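Local coordinates for protein acyl-coenzyme A oxidase (Caenorhabditis elegans, PDB 5K3J) that catalyses the FAD-dependent first step of peroxisomal beta-oxidation, desaturating the five-carbon side chain of omega-ascaroside-CoA pheromone precursors with release of hydrogen peroxide, at residues D26-V31 against K552-D557; K331-Q336 against R341-L346; L533-A538 against H560-Y565. All blocks are in the same frame, centred on the assembly; numbering follows the deposited sequence.

Interaction 1. Residues D26-V31 against K552-D557; sequences DKMAAV and KEVLTD
Met-28 spans most of the gap between two helices whose short segments approach to 11.6 Å and cross at -62°. That axis separation is wide, and the nearest backbone pair, Met-28 CA and Leu-555 CA, is still 9.2 Å apart, so the contact depends on side-chain length. From CB the chain leaves with CG anti to the backbone N (chi1 178°), then bends at chi2 and again at chi3, which carries the thioether across to helix 549-569. The first atom of the chain to meet the other helix is SD, which lies 3.8 Å from Leu-555 CD2 and close to Leu-555 CG as well. The terminal methyl goes further: Met-28 CE sits 3.7 Å from Leu-555 CD2 and 3.5 Å from Val-554 CG2. The Val-554 side is less certain, because that residue is poorly ordered. Leu-555 thus meets the methionine mainly through CD2, while its other branch faces Val-31 tip to tip, with Val-31 CG1 4.2 Å from Leu-555 CD1. All four residues are buried, and the interface is wholly apolar. It is plain core packing between the N-terminal and C-terminal helical regions. Helix 343-363 lines the same junction, with Tyr-350 against both Met-28 and Leu-555 and Phe-354 against Val-31, while Arg-542 and Val-543 of helix 520-543 reach Val-31 and Leu-555 respectively.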
loop_
_atom_site.group_PDB
_atom_site.type_symbol
_atom_site.label_atom_id
_atom_site.label_comp_id
_atom_site.label_asym_id
_atom_site.label_seq_id
_atom_site.Cartn_x
_atom_site.Cartn_y
_atom_site.Cartn_z
ATOM N N ASP A 26 14.018 -7.417 28.477
ATOM C CA ASP A 26 13.712 -6.294 29.349
ATOM C C ASP A 26 14.802 -5.246 29.188
ATOM O O ASP A 26 14.576 -4.055 29.407
ATOM C CB ASP A 26 13.595 -6.739 30.804
ATOM C CG ASP A 26 12.162 -7.035 31.208
ATOM O OD1 ASP A 26 11.349 -7.381 30.322
ATOM O OD2 ASP A 26 11.848 -6.921 32.412
ATOM N N LYS A 27 15.985 -5.703 28.785
ATOM C CA LYS A 27 17.108 -4.813 28.525
ATOM C C LYS A 27 16.971 -4.158 27.161
ATOM O O LYS A 27 17.251 -2.969 27.004
ATOM C CB LYS A 27 18.432 -5.569 28.610
ATOM C CG LYS A 27 19.128 -5.446 29.954
ATOM C CD LYS A 27 18.354 -6.159 31.052
ATOM C CE LYS A 27 19.053 -6.017 32.394
ATOM N NZ LYS A 27 20.445 -6.541 32.338
ATOM N N MET A 28 16.545 -4.939 26.172
ATOM C CA MET A 28 16.347 -4.408 24.830
ATOM C C MET A 28 15.218 -3.383 24.812
ATOM O O MET A 28 15.309 -2.358 24.138
ATOM C CB MET A 28 16.047 -5.529 23.838
ATOM C CG MET A 28 15.792 -5.023 22.428
ATOM S SD MET A 28 17.267 -4.398 21.608
ATOM C CE MET A 28 18.002 -5.929 21.052
ATOM N N ALA A 29 14.159 -3.668 25.564
ATOM C CA ALA A 29 13.022 -2.759 25.667
ATOM C C ALA A 29 13.481 -1.399 26.176
ATOM O O ALA A 29 13.063 -0.361 25.659
ATOM C CB ALA A 29 11.958 -3.334 26.578
ATOM N N ALA A 30 14.346 -1.420 27.190
ATOM C CA ALA A 30 14.885 -0.204 27.787
ATOM C C ALA A 30 15.622 0.643 26.758
ATOM O O ALA A 30 15.544 1.872 26.768
ATOM C CB ALA A 30 15.808 -0.558 28.941
ATOM N N VAL A 31 16.338 -0.032 25.870
ATOM C CA VAL A 31 17.062 0.636 24.800
ATOM C C VAL A 31 16.093 1.249 23.797
ATOM O O VAL A 31 16.202 2.425 23.448
ATOM C CB VAL A 31 18.001 -0.338 24.067
ATOM C CG1 VAL A 31 18.669 0.342 22.883
ATOM C CG2 VAL A 31 19.035 -0.898 25.029
ATOM N N LYS A 552 24.233 -5.347 22.843
ATOM C CA LYS A 552 25.096 -4.617 21.922
ATOM C C LYS A 552 25.513 -5.478 20.726
ATOM O O LYS A 552 25.860 -4.953 19.668
ATOM C CB LYS A 552 26.340 -4.104 22.649
ATOM C CG LYS A 552 27.084 -3.015 21.892
ATOM C CD LYS A 552 28.504 -2.825 22.397
ATOM C CE LYS A 552 29.212 -1.748 21.589
ATOM N NZ LYS A 552 30.689 -1.788 21.760
ATOM N N GLU A 553 25.476 -6.797 20.897
ATOM C CA GLU A 553 25.892 -7.715 19.838
ATOM C C GLU A 553 24.755 -8.074 18.884
ATOM O O GLU A 553 24.982 -8.262 17.690
ATOM C CB GLU A 553 26.481 -8.992 20.439
ATOM C CG GLU A 553 27.853 -8.807 21.071
ATOM C CD GLU A 553 28.439 -10.108 21.596
ATOM O OE1 GLU A 553 27.834 -11.172 21.354
ATOM O OE2 GLU A 553 29.503 -10.067 22.250
ATOM N N VAL A 554 23.535 -8.177 19.404
ATOM C CA VAL A 554 22.393 -8.470 18.543
ATOM C C VAL A 554 21.992 -7.229 17.752
ATOM O O VAL A 554 21.458 -7.331 16.646
ATOM C CB VAL A 554 21.179 -8.993 19.346
ATOM C CG1 VAL A 554 21.487 -10.347 19.956
ATOM C CG2 VAL A 554 20.776 -8.006 20.420
ATOM N N LEU A 555 22.258 -6.061 18.328
ATOM C CA LEU A 555 22.013 -4.794 17.654
ATOM C C LEU A 555 23.087 -4.548 16.599
ATOM O O LEU A 555 22.844 -3.866 15.602
ATOM C CB LEU A 555 21.976 -3.639 18.657
ATOM C CG LEU A 555 20.724 -3.475 19.522
ATOM C CD1 LEU A 555 20.791 -2.165 20.291
ATOM C CD2 LEU A 555 19.462 -3.539 18.673
ATOM N N THR A 556 24.273 -5.106 16.831
ATOM C CA THR A 556 25.362 -5.037 15.861
ATOM C C THR A 556 25.054 -5.932 14.671
ATOM O O THR A 556 25.367 -5.596 13.528
ATOM C CB THR A 556 26.708 -5.459 16.481
ATOM O OG1 THR A 556 26.955 -4.678 17.655
ATOM C CG2 THR A 556 27.851 -5.250 15.492
ATOM N N ASP A 557 24.444 -7.079 14.955
ATOM C CA ASP A 557 23.972 -7.985 13.915
ATOM C C ASP A 557 22.972 -7.267 13.015
ATOM O O ASP A 557 23.109 -7.268 11.792
ATOM C CB ASP A 557 23.329 -9.231 14.529
ATOM C CG ASP A 557 24.336 -10.133 15.216
ATOM O OD1 ASP A 557 25.464 -10.275 14.697
ATOM O OD2 ASP A 557 24.002 -10.705 16.275
#

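Interaction 2. Residues K331-Q336 against R341-L346; sequences KVLDYQ and RLFPSL. With FAD (flavin-adenine dinucleotide), chain G.
The adenosine end of the FAD pocket, in the C-alpha1 domain, is flanked by the loop before helix 336-340 and the start of helix 343-363, which meet where Leu-333 packs on Leu-342 and Phe-343. The dimer interface is close by: Gln-336 is hydrogen-bonded to Asn-517, Lys-518 and Val-521 of the second subunit. Leu-333 CG stands opposite the backbone N (chi1 -177°), which helps bring CD1 to 3.9 Å from Phe-343 CZ and 4.3 Å from Leu-342 CD2, the leucine and phenylalanine side chains crossing at about a right angle. Val-332 CG1 rests 3.5 Å from the ribose atom O4B of FAD. The adenine covers one face of the Tyr-335 ring, with FAD N1A 3.6 Å above the ring centre, and Tyr-335 OH is hydrogen-bonded to Gln-320 O. With an alanine in place of Tyr-335, the adenine would probably lose the flat surface it lies against, and the Gln-320 carbonyl its hydroxyl donor. Arg-341, which also touches ATP, has its NE hydrogen-bonded to Gln-402 and meets the ribose near the guanidinium plane. Its bond runs from Arg-341 NH1 to FAD O3B, 3.0 Å long and bent, with an angle of 141° at the hydrogen.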
loop_
_atom_site.group_PDB
_atom_site.type_symbol
_atom_site.label_atom_id
_atom_site.label_comp_id
_atom_site.label_asym_id
_atom_site.label_seq_id
_atom_site.Cartn_x
_atom_site.Cartn_y
_atom_site.Cartn_z
ATOM N N LYS A 331 8.920 -24.326 9.180
ATOM C CA LYS A 331 8.481 -22.965 9.463
ATOM C C LYS A 331 8.911 -22.038 8.322
ATOM O O LYS A 331 10.054 -22.095 7.867
ATOM C CB LYS A 331 9.057 -22.475 10.792
ATOM C CG LYS A 331 8.623 -23.285 12.015
ATOM C CD LYS A 331 9.222 -22.707 13.291
ATOM C CE LYS A 331 8.797 -23.483 14.525
ATOM N NZ LYS A 331 9.295 -22.828 15.764
ATOM N N VAL A 332 7.995 -21.188 7.863
ATOM C CA VAL A 332 8.256 -20.338 6.703
ATOM C C VAL A 332 9.314 -19.284 6.997
ATOM O O VAL A 332 9.911 -18.725 6.080
ATOM C CB VAL A 332 6.972 -19.639 6.212
ATOM C CG1 VAL A 332 6.033 -20.648 5.566
ATOM C CG2 VAL A 332 6.294 -18.910 7.360
ATOM N N LEU A 333 9.553 -19.027 8.278
ATOM C CA LEU A 333 10.587 -18.084 8.681
ATOM C C LEU A 333 11.979 -18.618 8.346
ATOM O O LEU A 333 12.946 -17.865 8.308
ATOM C CB LEU A 333 10.477 -17.775 10.179
ATOM C CG LEU A 333 11.436 -16.739 10.778
ATOM C CD1 LEU A 333 11.362 -15.421 10.015
ATOM C CD2 LEU A 333 11.148 -16.532 12.259
ATOM N N ASP A 334 12.079 -19.918 8.090
ATOM C CA ASP A 334 13.370 -20.527 7.781
ATOM C C ASP A 334 13.817 -20.221 6.354
ATOM O O ASP A 334 15.014 -20.202 6.060
ATOM C CB ASP A 334 13.317 -22.040 8.001
ATOM C CG ASP A 334 13.400 -22.416 9.468
ATOM O OD1 ASP A 334 13.779 -21.546 10.279
ATOM O OD2 ASP A 334 13.100 -23.578 9.810
ATOM N N TYR A 335 12.850 -19.981 5.476
ATOM C CA TYR A 335 13.138 -19.653 4.084
ATOM C C TYR A 335 13.918 -18.348 3.979
ATOM O O TYR A 335 13.743 -17.442 4.791
ATOM C CB TYR A 335 11.847 -19.555 3.268
ATOM C CG TYR A 335 11.153 -20.881 3.045
ATOM C CD1 TYR A 335 11.809 -21.934 2.421
ATOM C CD2 TYR A 335 9.837 -21.073 3.441
ATOM C CE1 TYR A 335 11.179 -23.145 2.209
ATOM C CE2 TYR A 335 9.197 -22.282 3.232
ATOM C CZ TYR A 335 9.874 -23.314 2.615
ATOM O OH TYR A 335 9.251 -24.522 2.399
ATOM N N GLN A 336 14.773 -18.251 2.968
ATOM C CA GLN A 336 15.645 -17.093 2.820
ATOM C C GLN A 336 14.873 -15.848 2.393
ATOM O O GLN A 336 15.065 -14.765 2.950
ATOM C CB GLN A 336 16.748 -17.387 1.812
ATOM C CG GLN A 336 17.777 -16.287 1.702
ATOM C CD GLN A 336 18.903 -16.652 0.762
ATOM O OE1 GLN A 336 18.770 -16.542 -0.456
ATOM N NE2 GLN A 336 20.022 -17.093 1.324
ATOM N N ARG A 341 12.622 -10.638 3.286
ATOM C CA ARG A 341 11.514 -9.702 3.134
ATOM C C ARG A 341 11.035 -9.200 4.493
ATOM O O ARG A 341 10.098 -8.407 4.577
ATOM C CB ARG A 341 10.360 -10.354 2.364
ATOM C CG ARG A 341 9.430 -11.221 3.202
ATOM C CD ARG A 341 8.507 -12.044 2.313
ATOM N NE ARG A 341 8.049 -11.276 1.161
ATOM C CZ ARG A 341 7.151 -11.700 0.280
ATOM N NH1 ARG A 341 6.594 -12.898 0.413
ATOM N NH2 ARG A 341 6.808 -10.918 -0.736
ATOM N N LEU A 342 11.698 -9.652 5.553
ATOM C CA LEU A 342 11.294 -9.318 6.916
ATOM C C LEU A 342 12.377 -8.595 7.710
ATOM O O LEU A 342 12.148 -7.500 8.216
ATOM C CB LEU A 342 10.880 -10.588 7.665
ATOM C CG LEU A 342 9.392 -10.770 7.975
ATOM C CD1 LEU A 342 8.552 -10.340 6.792
ATOM C CD2 LEU A 342 9.089 -12.216 8.354
ATOM N N PHE A 343 13.548 -9.215 7.815
ATOM C CA PHE A 343 14.614 -8.730 8.697
ATOM C C PHE A 343 15.208 -7.348 8.358
ATOM O O PHE A 343 15.548 -6.600 9.274
ATOM C CB PHE A 343 15.751 -9.758 8.753
ATOM C CG PHE A 343 15.364 -11.062 9.386
ATOM C CD1 PHE A 343 14.194 -11.177 10.118
ATOM C CD2 PHE A 343 16.180 -12.173 9.257
ATOM C CE1 PHE A 343 13.844 -12.377 10.699
ATOM C CE2 PHE A 343 15.835 -13.372 9.839
ATOM C CZ PHE A 343 14.665 -13.475 10.559
ATOM N N PRO A 344 15.366 -7.013 7.061
ATOM C CA PRO A 344 15.847 -5.652 6.781
ATOM C C PRO A 344 14.904 -4.570 7.299
ATOM O O PRO A 344 15.363 -3.531 7.779
ATOM C CB PRO A 344 15.921 -5.612 5.255
ATOM C CG PRO A 344 16.155 -7.027 4.862
ATOM C CD PRO A 344 15.379 -7.852 5.847
ATOM N N SER A 345 13.600 -4.812 7.200
ATOM C CA SER A 345 12.620 -3.889 7.760
ATOM C C SER A 345 12.796 -3.817 9.268
ATOM O O SER A 345 12.671 -2.752 9.873
ATOM C CB SER A 345 11.198 -4.324 7.408
ATOM O OG SER A 345 11.031 -4.442 6.004
ATOM N N LEU A 346 13.089 -4.968 9.865
ATOM C CA LEU A 346 13.358 -5.055 11.294
ATOM C C LEU A 346 14.603 -4.255 11.654
ATOM O O LEU A 346 14.692 -3.674 12.733
ATOM C CB LEU A 346 13.520 -6.514 11.726
ATOM C CG LEU A 346 13.737 -6.740 13.220
ATOM C CD1 LEU A 346 12.570 -6.170 14.010
ATOM C CD2 LEU A 346 13.933 -8.220 13.525
HETATM P PA FAD G . 1.964 -19.274 2.307
HETATM O O1A FAD G . 2.144 -20.472 1.372
HETATM O O2A FAD G . 1.669 -19.752 3.698
HETATM O O5B FAD G . 3.318 -18.392 2.317
HETATM C C5B FAD G . 3.444 -17.343 3.291
HETATM C C4B FAD G . 4.936 -16.898 3.337
HETATM O O4B FAD G . 5.704 -17.950 3.366
HETATM C C3B FAD G . 5.301 -16.143 2.054
HETATM O O3B FAD G . 6.139 -15.138 2.337
HETATM C C2B FAD G . 6.021 -17.204 1.175
HETATM O O2B FAD G . 7.042 -16.540 0.300
HETATM C C1B FAD G . 6.602 -17.962 2.031
HETATM N N9A FAD G . 6.706 -19.300 1.535
HETATM C C8A FAD G . 5.804 -20.287 1.686
HETATM N N7A FAD G . 6.293 -21.393 1.068
HETATM C C5A FAD G . 7.508 -21.077 0.535
HETATM C C6A FAD G . 8.427 -21.826 -0.191
HETATM N N6A FAD G . 8.481 -23.170 -0.659
HETATM N N1A FAD G . 9.564 -21.267 -0.605
HETATM C C2A FAD G . 9.828 -19.961 -0.316
HETATM N N3A FAD G . 8.931 -19.226 0.395
HETATM C C4A FAD G . 7.769 -19.795 0.818
HETATM N N1 FAD G . -7.951 -19.912 -2.513
HETATM C C2 FAD G . -8.931 -20.775 -3.166
HETATM O O2 FAD G . -8.770 -21.977 -3.172
HETATM N N3 FAD G . -10.107 -20.192 -3.818
HETATM C C4 FAD G . -10.296 -18.793 -3.814
HETATM O O4 FAD G . -11.298 -18.297 -4.369
HETATM C C4X FAD G . -9.300 -17.910 -3.148
HETATM N N5 FAD G . -9.487 -16.478 -3.140
HETATM C C5X FAD G . -8.508 -15.616 -2.485
HETATM C C6 FAD G . -8.694 -14.222 -2.480
HETATM C C7 FAD G . -7.751 -13.389 -1.850
HETATM C C7M FAD G . -8.164 -11.918 -1.973
HETATM C C8 FAD G . -6.628 -13.943 -1.228
HETATM C C8M FAD G . -5.557 -13.129 -0.522
HETATM C C9 FAD G . -6.434 -15.340 -1.229
HETATM C C9A FAD G . -7.373 -16.177 -1.857
HETATM N N10 FAD G . -7.176 -17.640 -1.865
HETATM C C10 FAD G . -8.139 -18.489 -2.505
HETATM C "C1'" FAD G . -5.997 -18.243 -1.205
HETATM C "C2'" FAD G . -4.737 -18.030 -2.038
HETATM O "O2'" FAD G . -4.861 -18.700 -3.243
HETATM C "C3'" FAD G . -3.571 -18.588 -1.271
HETATM O "O3'" FAD G . -3.500 -17.959 -0.017
HETATM C "C4'" FAD G . -2.290 -18.348 -2.025
HETATM O "O4'" FAD G . -2.323 -19.059 -3.240
HETATM C "C5'" FAD G . -1.130 -18.830 -1.181
HETATM O "O5'" FAD G . -1.219 -18.223 0.101
HETATM P P FAD G . -0.654 -18.991 1.386
HETATM O O1P FAD G . -1.637 -18.818 2.548
HETATM O O2P FAD G . -0.485 -20.445 1.088
HETATM O O3P FAD G . 0.748 -18.384 1.779
#

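Interaction 3. Residues L533-A538 against H560-Y565; sequences LFIIEA and HLHVNY
Ile-536 carries the closer half of this contact, laying its CG1 at the edge of the His-562 imidazole, in the ring plane. Ile-536 CG1 is 3.7 Å from His-562 NE2 and 3.8 Å from His-562 CD2, so the aliphatic carbon meets the CD2-NE2 edge. The histidine reaches that far because its CG stands anti to the backbone N (chi1 -175°), which sends the ring across the gap. The rest is looser. The Ile-536 and Val-563 side chains cross at about a right angle, Ile-536 CD1 lying 4.2 Å from Val-563 CG2, and Ile-535 CG2 comes obliquely to within 4.3 Å of His-562 NE2. This spacing fits an axis separation of 11.0 Å at 163°, the nearly antiparallel course of two consecutive helices in a helical hairpin. All four touching residues are buried; toward the partly exposed side lie Glu-537 and His-560, which do not meet across the interface. Within segment 560-565, the buried Asn-564 ND2 donates to His-560 O at 2.8 Å and 169°, while Asn-564 N reaches the same oxygen from the opposite face of the carbonyl plane. Tyr-565 touches ATP, so the hairpin lies beside that pocket. Helix 481-507 packs alongside, with Phe-487 on Ile-536 and Tyr-483 on Val-563; Thr-355 of helix 343-363 touches Ile-535, and helix 581-597 covers Leu-561 and Asn-564.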
loop_
_atom_site.group_PDB
_atom_site.type_symbol
_atom_site.label_atom_id
_atom_site.label_comp_id
_atom_site.label_asym_id
_atom_site.label_seq_id
_atom_site.Cartn_x
_atom_site.Cartn_y
_atom_site.Cartn_z
ATOM N N LEU A 533 22.013 8.194 4.857
ATOM C CA LEU A 533 23.304 8.288 5.522
ATOM C C LEU A 533 23.105 8.607 6.997
ATOM O O LEU A 533 23.740 8.002 7.859
ATOM C CB LEU A 533 24.183 9.351 4.856
ATOM C CG LEU A 533 25.394 9.880 5.632
ATOM C CD1 LEU A 533 26.362 8.765 6.010
ATOM C CD2 LEU A 533 26.112 10.954 4.829
ATOM N N PHE A 534 22.212 9.552 7.279
ATOM C CA PHE A 534 21.966 9.987 8.650
ATOM C C PHE A 534 21.363 8.882 9.509
ATOM O O PHE A 534 21.774 8.688 10.652
ATOM C CB PHE A 534 21.044 11.208 8.667
ATOM C CG PHE A 534 20.814 11.770 10.041
ATOM C CD1 PHE A 534 21.661 12.734 10.560
ATOM C CD2 PHE A 534 19.750 11.331 10.814
ATOM C CE1 PHE A 534 21.454 13.249 11.826
ATOM C CE2 PHE A 534 19.538 11.840 12.076
ATOM C CZ PHE A 534 20.393 12.803 12.584
ATOM N N ILE A 535 20.375 8.182 8.959
ATOM C CA ILE A 535 19.723 7.074 9.656
ATOM C C ILE A 535 20.754 6.046 10.113
ATOM O O ILE A 535 20.684 5.528 11.229
ATOM C CB ILE A 535 18.665 6.392 8.760
ATOM C CG1 ILE A 535 17.513 7.359 8.473
ATOM C CG2 ILE A 535 18.130 5.128 9.415
ATOM C CD1 ILE A 535 16.638 6.949 7.309
ATOM N N ILE A 536 21.727 5.778 9.247
ATOM C CA ILE A 536 22.806 4.844 9.543
ATOM C C ILE A 536 23.692 5.338 10.690
ATOM O O ILE A 536 23.963 4.593 11.635
ATOM C CB ILE A 536 23.670 4.603 8.296
ATOM C CG1 ILE A 536 22.849 3.885 7.226
ATOM C CG2 ILE A 536 24.907 3.795 8.646
ATOM C CD1 ILE A 536 23.605 3.634 5.946
ATOM N N GLU A 537 24.134 6.591 10.600
ATOM C CA GLU A 537 24.975 7.194 11.632
ATOM C C GLU A 537 24.286 7.181 12.987
ATOM O O GLU A 537 24.873 6.787 13.997
ATOM C CB GLU A 537 25.336 8.633 11.262
ATOM C CG GLU A 537 26.065 8.789 9.949
ATOM C CD GLU A 537 26.549 10.206 9.734
ATOM O OE1 GLU A 537 25.733 11.054 9.315
ATOM O OE2 GLU A 537 27.741 10.473 9.998
ATOM N N ALA A 538 23.036 7.632 12.990
ATOM C CA ALA A 538 22.209 7.660 14.190
ATOM C C ALA A 538 22.149 6.288 14.852
ATOM O O ALA A 538 22.274 6.169 16.072
ATOM C CB ALA A 538 20.809 8.143 13.848
ATOM N N HIS A 560 24.652 -4.494 10.998
ATOM C CA HIS A 560 25.410 -5.037 9.876
ATOM C C HIS A 560 24.473 -5.405 8.729
ATOM O O HIS A 560 24.790 -5.199 7.559
ATOM C CB HIS A 560 26.223 -6.260 10.310
ATOM C CG HIS A 560 27.666 -5.963 10.578
ATOM N ND1 HIS A 560 28.151 -5.684 11.839
ATOM C CD2 HIS A 560 28.731 -5.899 9.744
ATOM C CE1 HIS A 560 29.452 -5.465 11.768
ATOM N NE2 HIS A 560 29.829 -5.588 10.508
ATOM N N LEU A 561 23.312 -5.944 9.082
ATOM C CA LEU A 561 22.297 -6.327 8.108
ATOM C C LEU A 561 21.745 -5.099 7.398
ATOM O O LEU A 561 21.551 -5.105 6.178
ATOM C CB LEU A 561 21.174 -7.099 8.802
ATOM C CG LEU A 561 19.896 -7.407 8.026
ATOM C CD1 LEU A 561 20.225 -8.043 6.696
ATOM C CD2 LEU A 561 19.031 -8.333 8.854
ATOM N N HIS A 562 21.490 -4.054 8.179
ATOM C CA HIS A 562 21.036 -2.773 7.657
ATOM C C HIS A 562 21.991 -2.262 6.590
ATOM O O HIS A 562 21.644 -2.202 5.414
ATOM C CB HIS A 562 20.914 -1.749 8.791
ATOM C CG HIS A 562 20.344 -0.428 8.367
ATOM N ND1 HIS A 562 18.996 -0.230 8.164
ATOM C CD2 HIS A 562 20.941 0.763 8.123
ATOM C CE1 HIS A 562 18.785 1.025 7.807
ATOM N NE2 HIS A 562 19.950 1.649 7.775
ATOM N N VAL A 563 23.210 -1.943 7.009
ATOM C CA VAL A 563 24.170 -1.250 6.160
ATOM C C VAL A 563 24.555 -2.035 4.904
ATOM O O VAL A 563 25.038 -1.458 3.930
ATOM C CB VAL A 563 25.444 -0.901 6.954
ATOM C CG1 VAL A 563 26.408 -2.087 6.998
ATOM C CG2 VAL A 563 26.103 0.318 6.359
ATOM N N ASN A 564 24.330 -3.345 4.931
ATOM C CA ASN A 564 24.600 -4.191 3.776
ATOM C C ASN A 564 23.411 -4.213 2.821
ATOM O O ASN A 564 23.571 -4.103 1.606
ATOM C CB ASN A 564 24.948 -5.613 4.219
ATOM C CG ASN A 564 26.434 -5.805 4.446
ATOM O OD1 ASN A 564 27.187 -6.084 3.512
ATOM N ND2 ASN A 564 26.866 -5.657 5.694
ATOM N N TYR A 565 22.217 -4.352 3.387
ATOM C CA TYR A 565 20.984 -4.344 2.613
ATOM C C TYR A 565 20.762 -2.980 1.970
ATOM O O TYR A 565 20.373 -2.891 0.806
ATOM C CB TYR A 565 19.787 -4.715 3.495
ATOM C CG TYR A 565 18.457 -4.664 2.774
ATOM C CD1 TYR A 565 17.988 -5.759 2.061
ATOM C CD2 TYR A 565 17.672 -3.519 2.807
ATOM C CE1 TYR A 565 16.774 -5.712 1.400
ATOM C CE2 TYR A 565 16.462 -3.463 2.149
ATOM C CZ TYR A 565 16.016 -4.563 1.448
ATOM O OH TYR A 565 14.809 -4.517 0.791
#

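How the interactions relate
From the N terminus, helix 25-32 opens interaction 1, which closes only at helix 549-569, with 520 residues intervening. Within that long excursion lies interaction 2, a local closure over four residues beside the FAD adenosine. Interaction 3 begins before interaction 1 ends: segment 533-538 precedes 552-557, and 560-565 follows it, so the two cross. Both use helix 549-569, on adjoining segments, which ties the N-terminal region to the C-terminal helical hairpin. Interactions 2 and 3 follow in series yet touch in space: Phe-343 CB packs 3.6 Å from Leu-561 CD2, and Pro-344 meets Tyr-565. Helix 549-569 therefore joins N-terminal, C-alpha1 and C-terminal regions.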